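PDB 6NL1: mitochondrial edited mRNA stability factor 1 from Trypanosoma brucei, which probably processes the 5' ends of mitochondrial mRNAs as a Nudix-family enzyme, and is named for stabilising edited mRNAs. Local coordinates for residues I205-A210 and C343-A348; W259-I264 and L311-N316. All coordinates share one frame; numbering follows the deposited sequence.

Contact 2 falls within the span of chain bracketed by contact 1: the order is 205-210, 259-264, 311-316, 343-348. Their centres lie about 17 Å apart and their nearest atoms about 5 Å apart, without touching. Strand 216-223 ties them together. It pairs antiparallel with strands 200-207 and 343-346 of contact 1, while Thr262 of helix 250-262 and Ile264 just after it rest on its Leu218, and Gln312 and Met314 bond to its backbone. Contact 1 thus joins two strands of the mixed sheet, and contact 2 joins the helix to a loop. Contact 2 is nearer Arg202, which binds GDP in another structure of the protein: about 6 Å from Glu261 against about 10 Å from Ile205, between side chains.

Contact 1: I205-A210 and C343-A348; sequences IFRRLA and CAWMKA. With SO4 (sulfate ion), chain D.
NH1 of Arg207, whose guanidinium lies on Trp345, donates to O3 of a sulfate ion in a nearly straight bond of 2.9 Å and also bonds to the carbonyl of Ser299. Arg207 NH2 is shared in a similar way: it reaches sulfate O4 at 3.2 Å and forms a salt bridge with Glu216. The sulfate, probably from the crystallisation liquor, sits at the guanidinium edge, while Trp345 lies over one face. The two planes are only 10° apart, and Arg207 CZ lies 3.6 Å from the centroid of the five-membered ring of Trp345, a cation-pi stack. Farther back, Arg207 CD sits over the face of the six-membered ring of Trp345 in a CH-pi contact, 3.8 Å from its centroid. The side chain can follow the indole lengthwise because it is extended from CG onward, while chi1 of 67° starts it off between backbone N and carbonyl carbon. At the far rim of the indole, Ile205 CG2 touches Trp345 CH2 at 3.9 Å. The strand axes of 205-207 and 343-346 pass 8.5 Å apart at 56°. Both strands pair antiparallel with strand 216-223, and Trp345 also packs on Glu216 and Leu218 of that strand, while Trp333 of helix 328-336 meets Ala344 and Met346.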
ATOM      1  N   ILE A 205     -14.275   8.218   1.514  1.00 30.76           N
ATOM      2  CA  ILE A 205     -15.360   8.815   2.267  1.00 23.12           C
ATOM      3  C   ILE A 205     -15.543  10.246   1.789  1.00 31.79           C
ATOM      4  O   ILE A 205     -14.565  10.988   1.668  1.00 24.02           O
ATOM      5  CB  ILE A 205     -15.023   8.804   3.770  1.00 40.33           C
ATOM      6  CG1 ILE A 205     -15.095   7.376   4.304  1.00 36.75           C
ATOM      7  CG2 ILE A 205     -15.987   9.664   4.537  1.00 31.09           C
ATOM      8  CD1 ILE A 205     -16.509   6.829   4.367  1.00 23.33           C
ATOM      9  N   PHE A 206     -16.782  10.626   1.488  1.00 20.83           N
ATOM     10  CA  PHE A 206     -17.048  11.984   1.016  1.00 28.76           C
ATOM     11  C   PHE A 206     -18.301  12.567   1.662  1.00 29.43           C
ATOM     12  O   PHE A 206     -19.185  11.841   2.116  1.00 32.14           O
ATOM     13  CB  PHE A 206     -17.149  12.047  -0.524  1.00 23.06           C
ATOM     14  CG  PHE A 206     -18.421  11.430  -1.092  1.00 28.72           C
ATOM     15  CD1 PHE A 206     -18.463  10.084  -1.455  1.00 26.81           C
ATOM     16  CD2 PHE A 206     -19.568  12.197  -1.264  1.00 26.77           C
ATOM     17  CE1 PHE A 206     -19.630   9.513  -1.979  1.00 31.27           C
ATOM     18  CE2 PHE A 206     -20.738  11.637  -1.791  1.00 31.60           C
ATOM     19  CZ  PHE A 206     -20.771  10.294  -2.141  1.00 33.67           C
ATOM     20  N   ARG A 207     -18.362  13.889   1.727  1.00 30.56           N
ATOM     21  CA  ARG A 207     -19.577  14.553   2.179  1.00 32.42           C
ATOM     22  C   ARG A 207     -20.006  15.553   1.110  1.00 37.04           C
ATOM     23  O   ARG A 207     -19.184  16.044   0.333  1.00 33.51           O
ATOM     24  CB  ARG A 207     -19.355  15.254   3.526  1.00 26.78           C
ATOM     25  CG  ARG A 207     -18.392  16.444   3.461  1.00 29.15           C
ATOM     26  CD  ARG A 207     -18.293  17.157   4.806  1.00 33.92           C
ATOM     27  NE  ARG A 207     -17.374  18.291   4.750  1.00 35.31           N
ATOM     28  CZ  ARG A 207     -17.094  19.075   5.787  1.00 44.82           C
ATOM     29  NH1 ARG A 207     -17.660  18.853   6.967  1.00 31.90           N
ATOM     30  NH2 ARG A 207     -16.246  20.085   5.646  1.00 34.84           N
ATOM     31  N   ARG A 208     -21.297  15.845   1.068  1.00 36.86           N
ATOM     32  CA  ARG A 208     -21.818  16.833   0.129  1.00 44.76           C
ATOM     33  C   ARG A 208     -22.052  18.159   0.839  1.00 37.79           C
ATOM     34  O   ARG A 208     -22.600  18.199   1.936  1.00 41.96           O
ATOM     35  CB  ARG A 208     -23.127  16.341  -0.481  1.00 37.96           C
ATOM     36  CG  ARG A 208     -23.015  15.003  -1.196  1.00 45.81           C
ATOM     37  CD  ARG A 208     -24.301  14.673  -1.956  1.00 54.46           C
ATOM     38  NE  ARG A 208     -24.249  13.342  -2.552  1.00 42.50           N
ATOM     39  CZ  ARG A 208     -23.698  13.065  -3.733  1.00 57.08           C
ATOM     40  NH1 ARG A 208     -23.146  14.030  -4.470  1.00 35.31           N
ATOM     41  NH2 ARG A 208     -23.696  11.816  -4.177  1.00 40.67           N
ATOM     42  N   LEU A 209     -21.613  19.246   0.226  1.00 42.92           N
ATOM     43  CA  LEU A 209     -21.896  20.566   0.766  1.00 43.04           C
ATOM     44  C   LEU A 209     -23.119  21.142   0.059  1.00 46.42           C
ATOM     45  O   LEU A 209     -23.312  20.928  -1.145  1.00 48.39           O
ATOM     46  CB  LEU A 209     -20.684  21.479   0.609  1.00 59.39           C
ATOM     47  N   ALA A 210     -23.959  21.850   0.807  1.00 43.83           N
ATOM     48  CA  ALA A 210     -25.183  22.416   0.244  1.00 48.26           C
ATOM     49  C   ALA A 210     -24.873  23.357  -0.916  1.00 61.78           C
ATOM     50  O   ALA A 210     -25.597  23.404  -1.914  1.00 51.74           O
ATOM     51  CB  ALA A 210     -25.975  23.147   1.322  1.00 55.18           C
ATOM     52  N   CYS A 343      -6.926  14.558  10.152  1.00 29.30           N
ATOM     53  CA  CYS A 343      -7.783  14.463   8.967  1.00 31.71           C
ATOM     54  C   CYS A 343      -8.239  15.830   8.467  1.00 32.43           C
ATOM     55  O   CYS A 343      -8.355  16.775   9.249  1.00 29.17           O
ATOM     56  CB  CYS A 343      -9.002  13.588   9.259  1.00 32.67           C
ATOM     57  SG  CYS A 343      -8.609  11.862   9.615  1.00 33.92           S
ATOM     58  N   ALA A 344      -8.484  15.916   7.158  1.00 28.98           N
ATOM     59  CA  ALA A 344      -9.027  17.112   6.515  1.00 23.98           C
ATOM     60  C   ALA A 344     -10.093  16.748   5.485  1.00 32.57           C
ATOM     61  O   ALA A 344      -9.988  15.717   4.813  1.00 30.22           O
ATOM     62  CB  ALA A 344      -7.906  17.907   5.829  1.00 22.16           C
ATOM     63  N   TRP A 345     -11.107  17.604   5.349  1.00 30.71           N
ATOM     64  CA  TRP A 345     -12.042  17.525   4.226  1.00 26.43           C
ATOM     65  C   TRP A 345     -11.507  18.376   3.089  1.00 32.74           C
ATOM     66  O   TRP A 345     -11.326  19.584   3.245  1.00 30.14           O
ATOM     67  CB  TRP A 345     -13.434  18.030   4.612  1.00 25.86           C
ATOM     68  CG  TRP A 345     -14.159  17.142   5.572  1.00 33.39           C
ATOM     69  CD1 TRP A 345     -14.375  17.370   6.908  1.00 31.14           C
ATOM     70  CD2 TRP A 345     -14.757  15.876   5.277  1.00 30.04           C
ATOM     71  NE1 TRP A 345     -15.078  16.325   7.455  1.00 31.62           N
ATOM     72  CE2 TRP A 345     -15.324  15.395   6.478  1.00 34.72           C
ATOM     73  CE3 TRP A 345     -14.870  15.103   4.117  1.00 25.87           C
ATOM     74  CZ2 TRP A 345     -15.995  14.178   6.549  1.00 29.67           C
ATOM     75  CZ3 TRP A 345     -15.538  13.893   4.188  1.00 29.21           C
ATOM     76  CH2 TRP A 345     -16.093  13.441   5.397  1.00 32.20           C
ATOM     77  N   MET A 346     -11.258  17.755   1.943  1.00 28.28           N
ATOM     78  CA  MET A 346     -10.639  18.466   0.828  1.00 28.61           C
ATOM     79  C   MET A 346     -11.296  18.179  -0.508  1.00 32.29           C
ATOM     80  O   MET A 346     -11.696  17.048  -0.777  1.00 27.62           O
ATOM     81  CB  MET A 346      -9.153  18.109   0.749  1.00 25.85           C
ATOM     82  CG  MET A 346      -8.343  18.567   1.975  1.00 36.67           C
ATOM     83  SD  MET A 346      -6.547  18.513   1.746  1.00 49.21           S
ATOM     84  CE  MET A 346      -6.003  19.506   3.133  1.00129.65           C
ATOM     85  N   LYS A 347     -11.384  19.210  -1.345  1.00 29.29           N
ATOM     86  CA  LYS A 347     -11.866  19.074  -2.710  1.00 27.68           C
ATOM     87  C   LYS A 347     -10.728  18.725  -3.647  1.00 33.16           C
ATOM     88  O   LYS A 347      -9.649  19.301  -3.562  1.00 30.81           O
ATOM     89  CB  LYS A 347     -12.498  20.380  -3.197  1.00 30.69           C
ATOM     90  CG  LYS A 347     -13.828  20.716  -2.561  1.00 30.06           C
ATOM     91  CD  LYS A 347     -14.416  21.954  -3.204  1.00 33.38           C
ATOM     92  CE  LYS A 347     -15.827  22.220  -2.704  1.00 41.07           C
ATOM     93  NZ  LYS A 347     -16.381  23.444  -3.337  1.00 49.67           N
ATOM     94  N   ALA A 348     -10.980  17.803  -4.569  1.00 31.33           N
ATOM     95  CA  ALA A 348     -10.003  17.516  -5.607  1.00 34.18           C
ATOM     96  C   ALA A 348      -9.607  18.775  -6.382  1.00 31.56           C
ATOM     97  O   ALA A 348      -8.438  18.957  -6.717  1.00 32.86           O
ATOM     98  CB  ALA A 348     -10.523  16.457  -6.542  1.00 27.27           C
TER
HETATM   99  S   SO4 D 403     -16.148  21.498   9.231  1.00104.09           S
HETATM  100  O1  SO4 D 403     -16.234  22.430  10.354  1.00115.48           O
HETATM  101  O2  SO4 D 403     -14.937  20.680   9.361  1.00 71.72           O
HETATM  102  O3  SO4 D 403     -17.330  20.638   9.238  1.00 88.64           O
HETATM  103  O4  SO4 D 403     -16.113  22.265   7.988  1.00 69.54           O

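Contact 2: W259-I264 and L311-N316; sequences WEETGI and LQYMRN
Tyr313 sets the rim of its phenol ring against the carboxylate of Glu261, and its hydroxyl OH donates to Glu261 OE2 over 2.6 Å. At the ring edge, near the ring plane, Glu261 OE2 also lies 3.4 Å from Tyr313 CE2. Ring and carboxylate stand almost perpendicular, their planes 86° apart. The hydroxyl meets Glu261 OE2 on its anti side, 20° out of the carboxylate plane. An extended chain beyond CG carries the carboxylate off the helix to the phenol, and Glu261 CG itself passes 3.3 Å from Tyr313 OH. The other carboxylate oxygen, OE1, is held by a salt bridge to Lys238 and by the backbone N of Gly241. Both oxygens of this buried group are therefore engaged, which fixes its rotation. Residues 259-264 follow the closing part of the Nudix box, Glu-Glu-x-Gly followed by an aliphatic residue, on the helix that in Nudix hydrolases commonly supplies metal-binding glutamates. Gly263 is the first residue to leave helical phi/psi, with a positive phi that suits glycine, and its N bonds to Trp259 O at 2.7 Å. Just beyond, an ST turn shapes the exit: Ile264 N donates to Thr262 OG1 over 3.1 Å. Around the phenol, Tyr313 also touches Pro306, Lys242 and, on strand 216-223, Arg222, while backbone bonds between Gln312 and Ile223 and between Met314 and Arg221 fasten the loop on both flanks of Tyr313 to that strand.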
ATOM      1  N   TRP A 259     -11.775   2.214   9.190  1.00 25.26           N
ATOM      2  CA  TRP A 259     -11.883   2.337  10.644  1.00 29.91           C
ATOM      3  C   TRP A 259     -10.511   2.525  11.305  1.00 29.07           C
ATOM      4  O   TRP A 259     -10.346   3.382  12.173  1.00 30.20           O
ATOM      5  CB  TRP A 259     -12.612   1.141  11.269  1.00 27.91           C
ATOM      6  CG  TRP A 259     -12.743   1.315  12.743  1.00 34.10           C
ATOM      7  CD1 TRP A 259     -13.721   2.008  13.399  1.00 31.98           C
ATOM      8  CD2 TRP A 259     -11.836   0.843  13.753  1.00 23.25           C
ATOM      9  NE1 TRP A 259     -13.488   1.977  14.756  1.00 34.56           N
ATOM     10  CE2 TRP A 259     -12.340   1.270  14.999  1.00 29.69           C
ATOM     11  CE3 TRP A 259     -10.655   0.091  13.723  1.00 35.41           C
ATOM     12  CZ2 TRP A 259     -11.706   0.968  16.212  1.00 30.49           C
ATOM     13  CZ3 TRP A 259     -10.025  -0.212  14.929  1.00 28.51           C
ATOM     14  CH2 TRP A 259     -10.553   0.228  16.154  1.00 36.29           C
ATOM     15  N   GLU A 260      -9.526   1.736  10.884  1.00 26.67           N
ATOM     16  CA  GLU A 260      -8.176   1.837  11.450  1.00 27.96           C
ATOM     17  C   GLU A 260      -7.564   3.226  11.289  1.00 32.76           C
ATOM     18  O   GLU A 260      -6.812   3.682  12.150  1.00 30.46           O
ATOM     19  CB  GLU A 260      -7.240   0.774  10.854  1.00 22.42           C
ATOM     20  CG  GLU A 260      -7.660  -0.652  11.211  1.00 29.64           C
ATOM     21  CD  GLU A 260      -6.711  -1.724  10.693  1.00 37.99           C
ATOM     22  OE1 GLU A 260      -5.626  -1.395  10.152  1.00 30.38           O
ATOM     23  OE2 GLU A 260      -7.058  -2.914  10.834  1.00 37.16           O
ATOM     24  N   GLU A 261      -7.887   3.911  10.196  1.00 30.33           N
ATOM     25  CA  GLU A 261      -7.261   5.208   9.944  1.00 19.50           C
ATOM     26  C   GLU A 261      -8.074   6.396  10.436  1.00 31.08           C
ATOM     27  O   GLU A 261      -7.512   7.469  10.658  1.00 26.40           O
ATOM     28  CB  GLU A 261      -6.873   5.367   8.464  1.00 29.01           C
ATOM     29  CG  GLU A 261      -5.765   4.396   8.026  1.00 22.52           C
ATOM     30  CD  GLU A 261      -5.120   4.761   6.687  1.00 26.75           C
ATOM     31  OE1 GLU A 261      -5.847   5.180   5.763  1.00 30.82           O
ATOM     32  OE2 GLU A 261      -3.877   4.626   6.559  1.00 32.58           O
ATOM     33  N   THR A 262      -9.377   6.200  10.646  1.00 23.69           N
ATOM     34  CA  THR A 262     -10.258   7.327  10.933  1.00 24.91           C
ATOM     35  C   THR A 262     -11.194   7.106  12.101  1.00 24.10           C
ATOM     36  O   THR A 262     -11.736   8.064  12.655  1.00 29.44           O
ATOM     37  CB  THR A 262     -11.141   7.663   9.719  1.00 31.62           C
ATOM     38  OG1 THR A 262     -12.072   6.597   9.511  1.00 21.61           O
ATOM     39  CG2 THR A 262     -10.291   7.848   8.467  1.00 23.88           C
ATOM     40  N   GLY A 263     -11.409   5.842  12.457  1.00 31.79           N
ATOM     41  CA  GLY A 263     -12.352   5.500  13.509  1.00 26.62           C
ATOM     42  C   GLY A 263     -13.793   5.539  13.021  1.00 34.73           C
ATOM     43  O   GLY A 263     -14.726   5.435  13.815  1.00 35.63           O
ATOM     44  N   ILE A 264     -13.978   5.682  11.712  1.00 35.55           N
ATOM     45  CA  ILE A 264     -15.322   5.722  11.124  1.00 27.82           C
ATOM     46  C   ILE A 264     -15.857   4.335  10.756  1.00 30.41           C
ATOM     47  O   ILE A 264     -15.179   3.529  10.101  1.00 30.79           O
ATOM     48  CB  ILE A 264     -15.361   6.603   9.855  1.00 34.12           C
ATOM     49  CG1 ILE A 264     -15.058   8.060  10.204  1.00 33.88           C
ATOM     50  CG2 ILE A 264     -16.726   6.497   9.157  1.00 27.00           C
ATOM     51  CD1 ILE A 264     -14.900   8.947   8.988  1.00 36.26           C
ATOM     52  N   LEU A 311       0.802   7.274  15.473  1.00 33.52           N
ATOM     53  CA  LEU A 311       2.013   8.104  15.384  1.00 33.48           C
ATOM     54  C   LEU A 311       2.648   8.059  13.997  1.00 29.89           C
ATOM     55  O   LEU A 311       3.569   8.818  13.698  1.00 39.06           O
ATOM     56  CB  LEU A 311       3.046   7.703  16.446  1.00 43.34           C
ATOM     57  CG  LEU A 311       2.682   8.041  17.896  1.00 58.32           C
ATOM     58  CD1 LEU A 311       3.656   7.387  18.872  1.00 46.36           C
ATOM     59  CD2 LEU A 311       2.598   9.558  18.117  1.00 35.54           C
ATOM     60  N   GLN A 312       2.152   7.163  13.154  1.00 24.59           N
ATOM     61  CA  GLN A 312       2.572   7.139  11.763  1.00 32.15           C
ATOM     62  C   GLN A 312       1.827   8.156  10.894  1.00 34.52           C
ATOM     63  O   GLN A 312       1.979   8.148   9.681  1.00 37.41           O
ATOM     64  CB  GLN A 312       2.401   5.731  11.190  1.00 35.99           C
ATOM     65  CG  GLN A 312       3.419   4.734  11.755  1.00 49.31           C
ATOM     66  CD  GLN A 312       3.289   3.347  11.150  1.00 62.08           C
ATOM     67  OE1 GLN A 312       2.818   3.184  10.016  1.00 60.24           O
ATOM     68  NE2 GLN A 312       3.699   2.334  11.911  1.00 59.65           N
ATOM     69  N   TYR A 313       1.028   9.028  11.509  1.00 26.73           N
ATOM     70  CA  TYR A 313       0.262  10.018  10.747  1.00 32.98           C
ATOM     71  C   TYR A 313       0.553  11.413  11.273  1.00 28.73           C
ATOM     72  O   TYR A 313       0.812  11.572  12.455  1.00 32.64           O
ATOM     73  CB  TYR A 313      -1.244   9.724  10.833  1.00 17.96           C
ATOM     74  CG  TYR A 313      -1.604   8.376  10.280  1.00 26.76           C
ATOM     75  CD1 TYR A 313      -1.533   7.245  11.081  1.00 22.69           C
ATOM     76  CD2 TYR A 313      -1.995   8.224   8.949  1.00 22.05           C
ATOM     77  CE1 TYR A 313      -1.844   5.997  10.585  1.00 24.41           C
ATOM     78  CE2 TYR A 313      -2.309   6.963   8.439  1.00 29.16           C
ATOM     79  CZ  TYR A 313      -2.224   5.855   9.271  1.00 24.69           C
ATOM     80  OH  TYR A 313      -2.531   4.601   8.804  1.00 28.70           O
ATOM     81  N   MET A 314       0.507  12.425  10.408  1.00 29.98           N
ATOM     82  CA  MET A 314       0.678  13.795  10.890  1.00 25.01           C
ATOM     83  C   MET A 314      -0.443  14.135  11.844  1.00 26.65           C
ATOM     84  O   MET A 314      -1.622  13.977  11.514  1.00 40.67           O
ATOM     85  CB  MET A 314       0.682  14.811   9.752  1.00 26.28           C
ATOM     86  CG  MET A 314       1.912  14.810   8.901  1.00 23.82           C
ATOM     87  SD  MET A 314       1.885  16.189   7.717  1.00 32.27           S
ATOM     88  CE  MET A 314       2.169  17.589   8.815  1.00 26.71           C
ATOM     89  N   ARG A 315      -0.073  14.609  13.028  1.00 26.69           N
ATOM     90  CA  ARG A 315      -1.040  15.004  14.047  1.00 30.71           C
ATOM     91  C   ARG A 315      -0.376  16.037  14.938  1.00 29.48           C
ATOM     92  O   ARG A 315       0.845  16.050  15.051  1.00 29.52           O
ATOM     93  CB  ARG A 315      -1.474  13.787  14.882  1.00 33.52           C
ATOM     94  CG  ARG A 315      -2.352  12.788  14.117  1.00 49.39           C
ATOM     95  CD  ARG A 315      -2.699  11.545  14.944  1.00 42.55           C
ATOM     96  NE  ARG A 315      -3.379  11.889  16.197  1.00 49.86           N
ATOM     97  CZ  ARG A 315      -2.761  12.035  17.368  1.00 37.71           C
ATOM     98  NH1 ARG A 315      -1.448  11.859  17.454  1.00 36.66           N
ATOM     99  NH2 ARG A 315      -3.455  12.350  18.453  1.00 44.48           N
ATOM    100  N   ASN A 316      -1.171  16.895  15.572  1.00 26.16           N
ATOM    101  CA  ASN A 316      -0.644  17.870  16.527  1.00 31.51           C
ATOM    102  C   ASN A 316       0.559  18.668  16.020  1.00 35.86           C
ATOM    103  O   ASN A 316       1.527  18.861  16.748  1.00 40.35           O
ATOM    104  CB  ASN A 316      -0.265  17.164  17.837  1.00 28.07           C
ATOM    105  CG  ASN A 316      -1.460  16.576  18.543  1.00 29.50           C
ATOM    106  OD1 ASN A 316      -2.474  17.242  18.717  1.00 36.88           O
ATOM    107  ND2 ASN A 316      -1.356  15.312  18.939  1.00 28.57           N
TER